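Local structure of putative ABC transporter subunit, substrate-binding component (Rhodopseudomonas palustris, 4EVQ) at residues L73-K76 with L77-E81; L241-G244 with V245-A248; A273-K276 with S277-A281; S328-G331 with P332-L335. The protein probably serves as the solute-binding component of an ABC transporter, capturing 4-hydroxybenzoate, and perhaps related benzoate derivatives, for uptake. All coordinates share one frame; numbering follows the deposited sequence.

Contact 1: L73-K76 with L77-E81; sequences LTTK and LIQSE. With SO4 (sulfate ion), chain C.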
loop_
_atom_site.group_PDB
_atom_site.type_symbol
_atom_site.label_atom_id
_atom_site.label_comp_id
_atom_site.label_asym_id
_atom_site.label_seq_id
_atom_site.Cartn_x
_atom_site.Cartn_y
_atom_site.Cartn_z
ATOM N N LEU A 73 -18.295 -9.549 -6.180
ATOM C CA LEU A 73 -18.357 -8.665 -5.011
ATOM C C LEU A 73 -18.394 -7.201 -5.401
ATOM O O LEU A 73 -19.163 -6.418 -4.827
ATOM C CB LEU A 73 -17.229 -8.975 -4.034
ATOM C CG LEU A 73 -17.321 -10.386 -3.443
ATOM C CD1 LEU A 73 -16.125 -10.610 -2.571
ATOM C CD2 LEU A 73 -18.629 -10.590 -2.649
ATOM N N THR A 74 -17.625 -6.828 -6.418
ATOM C CA THR A 74 -17.665 -5.459 -6.919
ATOM C C THR A 74 -19.035 -5.126 -7.507
ATOM O O THR A 74 -19.591 -4.066 -7.236
ATOM C CB THR A 74 -16.584 -5.247 -7.978
ATOM O OG1 THR A 74 -15.307 -5.532 -7.412
ATOM C CG2 THR A 74 -16.556 -3.809 -8.449
ATOM N N THR A 75 -19.606 -6.066 -8.253
ATOM C CA THR A 75 -20.944 -5.872 -8.794
ATOM C C THR A 75 -21.972 -5.731 -7.673
ATOM O O THR A 75 -22.841 -4.846 -7.770
ATOM C CB THR A 75 -21.281 -7.015 -9.738
ATOM O OG1 THR A 75 -20.343 -6.985 -10.829
ATOM C CG2 THR A 75 -22.700 -6.869 -10.291
ATOM N N LYS A 76 -21.892 -6.569 -6.631
ATOM C CA LYS A 76 -22.795 -6.420 -5.458
ATOM C C LYS A 76 -22.719 -4.987 -4.895
ATOM O O LYS A 76 -23.734 -4.353 -4.628
ATOM C CB LYS A 76 -22.470 -7.429 -4.331
ATOM C CG LYS A 76 -23.114 -7.127 -2.923
ATOM C CD LYS A 76 -22.614 -8.115 -1.796
ATOM C CE LYS A 76 -23.224 -7.788 -0.453
ATOM N NZ LYS A 76 -24.739 -7.950 -0.381
ATOM N N LEU A 77 -21.524 -4.457 -4.740
ATOM C CA LEU A 77 -21.364 -3.156 -4.124
ATOM C C LEU A 77 -21.907 -2.046 -5.014
ATOM O O LEU A 77 -22.566 -1.140 -4.516
ATOM C CB LEU A 77 -19.893 -2.837 -3.840
ATOM C CG LEU A 77 -19.418 -3.328 -2.513
ATOM C CD1 LEU A 77 -17.940 -3.025 -2.388
ATOM C CD2 LEU A 77 -20.184 -2.696 -1.374
ATOM N N ILE A 78 -21.618 -2.105 -6.317
ATOM C CA ILE A 78 -22.040 -1.042 -7.213
ATOM C C ILE A 78 -23.525 -1.145 -7.518
ATOM O O ILE A 78 -24.225 -0.135 -7.489
ATOM C CB ILE A 78 -21.198 -1.052 -8.530
ATOM C CG1 ILE A 78 -19.718 -0.761 -8.239
ATOM C CG2 ILE A 78 -21.773 -0.056 -9.582
ATOM C CD1 ILE A 78 -18.819 -0.930 -9.475
ATOM N N GLN A 79 -24.009 -2.352 -7.815
ATOM C CA GLN A 79 -25.388 -2.533 -8.270
ATOM C C GLN A 79 -26.331 -2.800 -7.095
ATOM O O GLN A 79 -27.237 -2.018 -6.850
ATOM C CB GLN A 79 -25.476 -3.659 -9.303
ATOM C CG GLN A 79 -24.324 -3.714 -10.297
ATOM C CD GLN A 79 -24.477 -2.869 -11.531
ATOM O OE1 GLN A 79 -24.586 -1.632 -11.481
ATOM N NE2 GLN A 79 -24.452 -3.536 -12.681
ATOM N N SER A 80 -26.135 -3.881 -6.357
ATOM C CA SER A 80 -27.114 -4.276 -5.338
ATOM C C SER A 80 -27.161 -3.330 -4.134
ATOM O O SER A 80 -28.226 -2.985 -3.618
ATOM C CB SER A 80 -26.789 -5.697 -4.853
ATOM O OG SER A 80 -26.585 -6.553 -5.968
ATOM N N GLU A 81 -25.985 -2.939 -3.661
ATOM C CA GLU A 81 -25.883 -2.048 -2.504
ATOM C C GLU A 81 -26.011 -0.586 -2.899
ATOM O O GLU A 81 -26.153 0.281 -2.035
ATOM C CB GLU A 81 -24.543 -2.208 -1.793
ATOM C CG GLU A 81 -24.262 -3.593 -1.239
ATOM C CD GLU A 81 -24.961 -3.887 0.060
ATOM O OE1 GLU A 81 -25.740 -3.030 0.554
ATOM O OE2 GLU A 81 -24.702 -4.996 0.586
HETATM S S SO4 C . -26.342 -6.736 3.166
HETATM O O1 SO4 C . -25.971 -7.243 4.504
HETATM O O2 SO4 C . -27.748 -6.921 2.785
HETATM O O3 SO4 C . -25.895 -5.372 2.870
HETATM O O4 SO4 C . -25.563 -7.624 2.325
#
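The carboxylate of Glu81 is met by the ammonium of Lys76 at OE2. The lysine comes in on the anti side of this oxygen, 34° out of the carboxylate plane. Lys76 NZ and Glu81 OE2 are 3.1 Å apart and form a salt bridge. Lys76 NZ also donates to O4 of a sulfate ion at 2.8 Å. Sulfate O3 lies 2.6 Å from Glu81 OE2. So short an approach probably means that a proton lies between the carboxylate and the ion. The sulfate probably comes from the crystallisation liquor. Lys76 runs extended with CG anti to the backbone N and bends only at its last torsion (chi4 64°), which turns NZ to the acid. Gln79 CG rests against Thr75 CG2 at 3.5 Å. Thr75 OG1 is bonded back to Thr71 O. Thr74 CG2 and Ile78 CD1 lie side by side at 3.8 Å, and both side chains touch helix 92-105.

The backbone follows the helix up to Gln79 N, which donates to Thr75 O at 2.8 Å. Glu81 N then reaches Lys76 O, five residues back, at 2.8 Å. This wider pi-type turn lies at the C-terminal end of helix 67-80. Leu73 and Leu77 pack on strands 17-23 and 54-62. The helix is the crossover of a beta-alpha-beta unit in the periplasmic binding protein fold.

Contact 2: L241-G244 with V245-A248; sequences LTDG and VEAA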
loop_
_atom_site.group_PDB
_atom_site.type_symbol
_atom_site.label_atom_id
_atom_site.label_comp_id
_atom_site.label_asym_id
_atom_site.label_seq_id
_atom_site.Cartn_x
_atom_site.Cartn_y
_atom_site.Cartn_z
ATOM N N LEU A 241 7.153 -5.180 4.284
ATOM C CA LEU A 241 7.795 -6.343 4.919
ATOM C C LEU A 241 7.813 -6.171 6.427
ATOM O O LEU A 241 7.770 -7.162 7.128
ATOM C CB LEU A 241 9.216 -6.432 4.380
ATOM C CG LEU A 241 10.064 -7.576 4.919
ATOM C CD1 LEU A 241 9.472 -8.924 4.559
ATOM C CD2 LEU A 241 11.507 -7.450 4.403
ATOM N N THR A 242 7.893 -4.942 6.948
ATOM C CA THR A 242 7.958 -4.714 8.379
ATOM C C THR A 242 6.769 -3.990 8.987
ATOM O O THR A 242 6.553 -4.069 10.200
ATOM C CB THR A 242 9.270 -3.988 8.763
ATOM O OG1 THR A 242 9.341 -2.698 8.114
ATOM C CG2 THR A 242 10.476 -4.782 8.333
ATOM N N ASP A 243 6.000 -3.254 8.166
ATOM C CA ASP A 243 4.944 -2.456 8.761
ATOM C C ASP A 243 3.847 -3.304 9.410
ATOM O O ASP A 243 3.308 -4.209 8.803
ATOM C CB ASP A 243 4.332 -1.492 7.737
ATOM C CG ASP A 243 4.897 -0.083 7.856
ATOM O OD1 ASP A 243 6.140 0.065 7.918
ATOM O OD2 ASP A 243 4.096 0.903 7.886
ATOM N N GLY A 244 3.561 -2.994 10.665
ATOM C CA GLY A 244 2.560 -3.686 11.436
ATOM C C GLY A 244 3.033 -4.866 12.241
ATOM O O GLY A 244 2.252 -5.370 13.034
ATOM N N VAL A 245 4.263 -5.323 12.013
ATOM C CA VAL A 245 4.770 -6.551 12.648
ATOM C C VAL A 245 6.010 -6.274 13.454
ATOM O O VAL A 245 6.620 -7.222 13.952
ATOM C CB VAL A 245 4.995 -7.678 11.640
ATOM C CG1 VAL A 245 3.656 -8.083 10.960
ATOM C CG2 VAL A 245 6.075 -7.379 10.640
ATOM N N GLU A 246 6.374 -5.023 13.652
ATOM C CA GLU A 246 7.629 -4.639 14.305
ATOM C C GLU A 246 7.720 -5.098 15.730
ATOM O O GLU A 246 8.777 -5.625 16.131
ATOM C CB GLU A 246 7.800 -3.110 14.267
ATOM C CG GLU A 246 7.680 -2.467 12.887
ATOM C CD GLU A 246 6.286 -1.934 12.593
ATOM O OE1 GLU A 246 5.290 -2.436 13.156
ATOM O OE2 GLU A 246 6.197 -1.001 11.769
ATOM N N ALA A 247 6.680 -4.929 16.528
ATOM C CA ALA A 247 6.754 -5.252 17.948
ATOM C C ALA A 247 6.847 -6.761 18.099
ATOM O O ALA A 247 7.685 -7.299 18.860
ATOM C CB ALA A 247 5.569 -4.712 18.670
ATOM N N ALA A 248 6.024 -7.481 17.362
ATOM C CA ALA A 248 5.978 -8.933 17.530
ATOM C C ALA A 248 7.240 -9.606 17.014
ATOM O O ALA A 248 7.613 -10.689 17.477
ATOM C CB ALA A 248 4.737 -9.467 16.844
HETATM O O HOH W 1 7.968 -0.812 9.751
HETATM O O HOH W 2 3.645 -6.396 15.922
#
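Glu246 is folded back over Gly244 by its torsions. CG stands beside the backbone N (chi1 -53°), and a bend at chi2 (96°) swings the carboxylate to the amide of Gly244. Residues 242-245 form a type II beta turn that leads into the short helix 246-249. Val245 N closes the turn on Thr242 O at 3.2 Å. Gly244 takes a positive phi, where a side chain would be jammed against the carbonyl of Asp243. Its N-H is shared weakly between the two carboxylate oxygens, at 3.1 Å to Glu246 OE1 and 3.5 Å to Glu246 OE2. Val245 CG2 comes 3.4 Å from Thr242 O, while the valine also packs on Leu220 and Ile223 of helix 217-228. The oxygen of Leu241 is buried without a polar partner.

Asp243 OD1 and Glu246 OE2 stand 4.0 Å apart. Arg348 makes a salt bridge with Asp243 OD1 and probably eases this pairing of like charges. Asp243 OD2 takes the N-H of Val288. The Asp243 side chain is about 7 Å from the bound p-hydroxybenzoic acid. One water joins the acids: it donates to Asp243 OD1 and to Glu246 OE2, and accepts from Thr242 OG1 at 2.8 Å.

Contact 3: A273-K276 with S277-A281; sequences AFVK and SFEAA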
loop_
_atom_site.group_PDB
_atom_site.type_symbol
_atom_site.label_atom_id
_atom_site.label_comp_id
_atom_site.label_asym_id
_atom_site.label_seq_id
_atom_site.Cartn_x
_atom_site.Cartn_y
_atom_site.Cartn_z
ATOM N N ALA A 273 -0.476 14.581 14.932
ATOM C CA ALA A 273 -1.840 14.560 15.419
ATOM C C ALA A 273 -2.511 13.219 15.121
ATOM O O ALA A 273 -3.276 12.704 15.922
ATOM C CB ALA A 273 -2.620 15.681 14.800
ATOM N N PHE A 274 -2.224 12.680 13.947
ATOM C CA PHE A 274 -2.771 11.396 13.549
ATOM C C PHE A 274 -2.279 10.255 14.443
ATOM O O PHE A 274 -3.059 9.427 14.875
ATOM C CB PHE A 274 -2.347 11.156 12.087
ATOM C CG PHE A 274 -2.659 9.776 11.569
ATOM C CD1 PHE A 274 -3.947 9.362 11.364
ATOM C CD2 PHE A 274 -1.624 8.930 11.217
ATOM C CE1 PHE A 274 -4.216 8.091 10.888
ATOM C CE2 PHE A 274 -1.868 7.676 10.716
ATOM C CZ PHE A 274 -3.164 7.262 10.543
ATOM N N VAL A 275 -0.977 10.213 14.686
ATOM C CA VAL A 275 -0.427 9.156 15.530
ATOM C C VAL A 275 -1.068 9.259 16.897
ATOM O O VAL A 275 -1.489 8.249 17.457
ATOM C CB VAL A 275 1.091 9.242 15.628
ATOM C CG1 VAL A 275 1.648 8.345 16.744
ATOM C CG2 VAL A 275 1.703 8.857 14.287
ATOM N N LYS A 276 -1.177 10.476 17.439
ATOM C CA LYS A 276 -1.783 10.646 18.780
ATOM C C LYS A 276 -3.226 10.146 18.814
ATOM O O LYS A 276 -3.628 9.409 19.726
ATOM C CB LYS A 276 -1.697 12.116 19.217
ATOM C CG LYS A 276 -2.279 12.390 20.620
ATOM C CD LYS A 276 -1.952 13.806 21.083
ATOM C CE LYS A 276 -2.699 14.168 22.373
ATOM N NZ LYS A 276 -2.589 15.621 22.672
ATOM N N SER A 277 -4.003 10.543 17.810
ATOM C CA SER A 277 -5.419 10.159 17.721
ATOM C C SER A 277 -5.604 8.665 17.503
ATOM O O SER A 277 -6.523 8.051 18.042
ATOM C CB SER A 277 -6.096 10.915 16.563
ATOM O OG SER A 277 -6.291 12.279 16.885
ATOM N N PHE A 278 -4.762 8.087 16.654
ATOM C CA PHE A 278 -4.853 6.667 16.347
ATOM C C PHE A 278 -4.476 5.819 17.574
ATOM O O PHE A 278 -5.148 4.838 17.888
ATOM C CB PHE A 278 -3.993 6.353 15.131
ATOM C CG PHE A 278 -4.235 4.992 14.542
ATOM C CD1 PHE A 278 -3.692 3.863 15.104
ATOM C CD2 PHE A 278 -5.043 4.843 13.418
ATOM C CE1 PHE A 278 -3.908 2.622 14.550
ATOM C CE2 PHE A 278 -5.261 3.638 12.849
ATOM C CZ PHE A 278 -4.724 2.509 13.413
ATOM N N GLU A 279 -3.403 6.199 18.258
ATOM C CA GLU A 279 -2.977 5.463 19.452
ATOM C C GLU A 279 -4.035 5.574 20.543
ATOM O O GLU A 279 -4.280 4.609 21.266
ATOM C CB GLU A 279 -1.619 5.959 19.916
ATOM C CG GLU A 279 -0.546 5.460 18.975
ATOM C CD GLU A 279 0.890 5.897 19.256
ATOM O OE1 GLU A 279 1.114 6.691 20.168
ATOM O OE2 GLU A 279 1.802 5.446 18.505
ATOM N N ALA A 280 -4.638 6.750 20.702
ATOM C CA ALA A 280 -5.689 6.891 21.702
ATOM C C ALA A 280 -6.891 5.971 21.405
ATOM O O ALA A 280 -7.492 5.399 22.329
ATOM C CB ALA A 280 -6.128 8.355 21.838
ATOM N N ALA A 281 -7.231 5.812 20.130
ATOM C CA ALA A 281 -8.394 5.024 19.757
ATOM C C ALA A 281 -8.110 3.518 19.748
ATOM O O ALA A 281 -8.974 2.709 20.151
ATOM C CB ALA A 281 -8.917 5.469 18.382
HETATM O O HOH W 3 -4.509 14.341 17.871
#
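Glu279 climbs alongside Val275, one helical turn earlier. Its CB lies 3.4 Å from Val275 O, and its CG is also close to that oxygen. CD comes next, 3.6 Å from Val275 CG1. At the tip OE2 touches the same methyl at 3.4 Å, while OE1 is a little farther off. CG stands beside the backbone N (chi1 -73°) and the chain is extended beyond it, which carries the carboxylate along the valine. With an alanine in place of Glu279, Val275 CG1 would probably lose the cover of CD and OE2, and a gap would open beside it.

The backbone keeps the regular i to i+4 ladder of an alpha helix, with Glu279 N on Val275 O at 2.9 Å and Phe278 N on Phe274 O at 2.8 Å. Helix 269-282 is amphipathic here and turns its aromatic side to the protein. The rings of Phe274 and Phe278, one turn apart, leave the helix in the same direction. They meet obliquely, with planes 54° apart and CE1 of Phe274 4.2 Å from CD2 of Phe278. The Phe274 ring also meets Trp294, and both phenylalanines touch Pro286. Phe278 also touches Arg38 and Leu42 of helix 30-46.

Contact 4: S328-G331 with P332-L335; sequences SPRG and PFKL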
loop_
_atom_site.group_PDB
_atom_site.type_symbol
_atom_site.label_atom_id
_atom_site.label_comp_id
_atom_site.label_asym_id
_atom_site.label_seq_id
_atom_site.Cartn_x
_atom_site.Cartn_y
_atom_site.Cartn_z
ATOM N N SER A 328 -0.890 15.113 4.348
ATOM C CA SER A 328 -0.986 13.734 4.798
ATOM C C SER A 328 -0.042 13.540 5.970
ATOM O O SER A 328 0.950 14.227 6.065
ATOM C CB SER A 328 -0.548 12.825 3.642
ATOM O OG SER A 328 -0.310 11.472 4.095
ATOM N N PRO A 329 -0.260 12.505 6.787
ATOM C CA PRO A 329 0.762 12.058 7.715
ATOM C C PRO A 329 2.113 11.836 7.015
ATOM O O PRO A 329 3.164 11.963 7.641
ATOM C CB PRO A 329 0.153 10.766 8.301
ATOM C CG PRO A 329 -1.309 11.063 8.318
ATOM C CD PRO A 329 -1.514 11.762 6.966
ATOM N N ARG A 330 2.129 11.526 5.723
ATOM C CA ARG A 330 3.395 11.379 4.966
ATOM C C ARG A 330 4.125 12.697 4.769
ATOM O O ARG A 330 5.345 12.889 4.792
ATOM C CB ARG A 330 3.048 10.820 3.595
ATOM C CG ARG A 330 2.630 9.375 3.775
ATOM C CD ARG A 330 2.159 8.699 2.499
ATOM N NE ARG A 330 0.723 8.906 2.311
ATOM C CZ ARG A 330 -0.000 8.344 1.355
ATOM N NH1 ARG A 330 0.569 7.580 0.444
ATOM N NH2 ARG A 330 -1.314 8.523 1.347
ATOM N N GLY A 331 3.323 13.647 4.491
ATOM C CA GLY A 331 3.855 14.887 3.907
ATOM C C GLY A 331 2.775 15.495 3.019
ATOM O O GLY A 331 1.620 15.076 3.114
ATOM N N PRO A 332 3.116 16.480 2.147
ATOM C CA PRO A 332 2.090 16.967 1.222
ATOM C C PRO A 332 1.627 15.862 0.274
ATOM O O PRO A 332 2.436 15.141 -0.283
ATOM C CB PRO A 332 2.812 18.080 0.440
ATOM C CG PRO A 332 3.947 18.515 1.311
ATOM C CD PRO A 332 4.368 17.266 2.037
ATOM N N PHE A 333 0.324 15.726 0.133
ATOM C CA PHE A 333 -0.206 14.707 -0.719
ATOM C C PHE A 333 -0.607 15.373 -2.012
ATOM O O PHE A 333 -1.273 16.388 -2.004
ATOM C CB PHE A 333 -1.404 14.042 -0.064
ATOM C CG PHE A 333 -1.965 12.886 -0.863
ATOM C CD1 PHE A 333 -2.924 13.141 -1.820
ATOM C CD2 PHE A 333 -1.558 11.573 -0.657
ATOM C CE1 PHE A 333 -3.464 12.135 -2.580
ATOM C CE2 PHE A 333 -2.079 10.546 -1.426
ATOM C CZ PHE A 333 -3.064 10.821 -2.376
ATOM N N LYS A 334 -0.243 14.751 -3.130
ATOM C CA LYS A 334 -0.716 15.184 -4.459
ATOM C C LYS A 334 -0.679 14.031 -5.451
ATOM O O LYS A 334 0.020 13.024 -5.271
ATOM C CB LYS A 334 0.066 16.383 -4.979
ATOM C CG LYS A 334 1.460 16.054 -5.422
ATOM C CD LYS A 334 2.309 17.314 -5.685
ATOM C CE LYS A 334 3.756 16.919 -5.772
ATOM N NZ LYS A 334 4.588 18.143 -6.013
ATOM N N LEU A 335 -1.496 14.134 -6.470
ATOM C CA LEU A 335 -1.651 13.095 -7.452
ATOM C C LEU A 335 -1.021 13.467 -8.783
ATOM O O LEU A 335 -1.059 14.642 -9.204
ATOM C CB LEU A 335 -3.135 12.782 -7.683
ATOM C CG LEU A 335 -3.889 12.226 -6.488
ATOM C CD1 LEU A 335 -5.340 12.119 -6.815
ATOM C CD2 LEU A 335 -3.365 10.848 -6.050
#
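The guanidinium of Arg330 runs alongside the ring of Phe333. Arg330 is modelled in two conformers; in one, CD2 of Phe333 lies over a face of the guanidinium, a contact that may not be constant. NH2 of Arg330 is 3.5 Å from Phe333 CE2, and the two planes are 54° apart. Phe333 has CG anti to its backbone N (chi1 -176°), which aims the ring at the arginine. Nearer the backbone, Phe333 CB packs on Ser328 CB at 4.0 Å. A serine in place of Phe333 removes the ring and is likely to leave that guanidinium face uncovered and Phe326 without its partner.

The chain here is a beta hairpin with a two-residue loop, Pro329 and Arg330. Ser328 N bonds Gly331 O at 2.8 Å, and Gly331 N bonds Ser328 O at 2.9 Å. Within the loop Arg330 N donates to Ser328 OG at 2.9 Å, making an ST turn. Gly331 has backbone angles at which a CB would clash with Pro332 N.

Farther out, Asp295 OD2 positions both polar side chains, through a salt bridge with Arg330 NH2 and a hydrogen bond with Ser328 OG. Arg330 NH2 also donates to Thr131 O. The Phe333 ring meets Phe326 nearly parallel, at about 5°.

All four contacts are local, each within one unbroken stretch, and they follow in series with no nesting or crossing. Contact 1 comes first, on the helix between strands 54-62 and 85-88 of the six-stranded sheet. Contact 2 follows strand 235-238 of the seven-stranded sheet, where a turn is closed before a short helix. The centres of contacts 1 and 2 are about 34 Å apart. Contact 3 lies on helix 269-282. Contact 4 closes the hairpin between strands 325-328 and 331-334. Contacts 3 and 4 touch each other, with Phe274 CD2 3.6 Å from Pro329 CG, so the hairpin loop is packed against the helix.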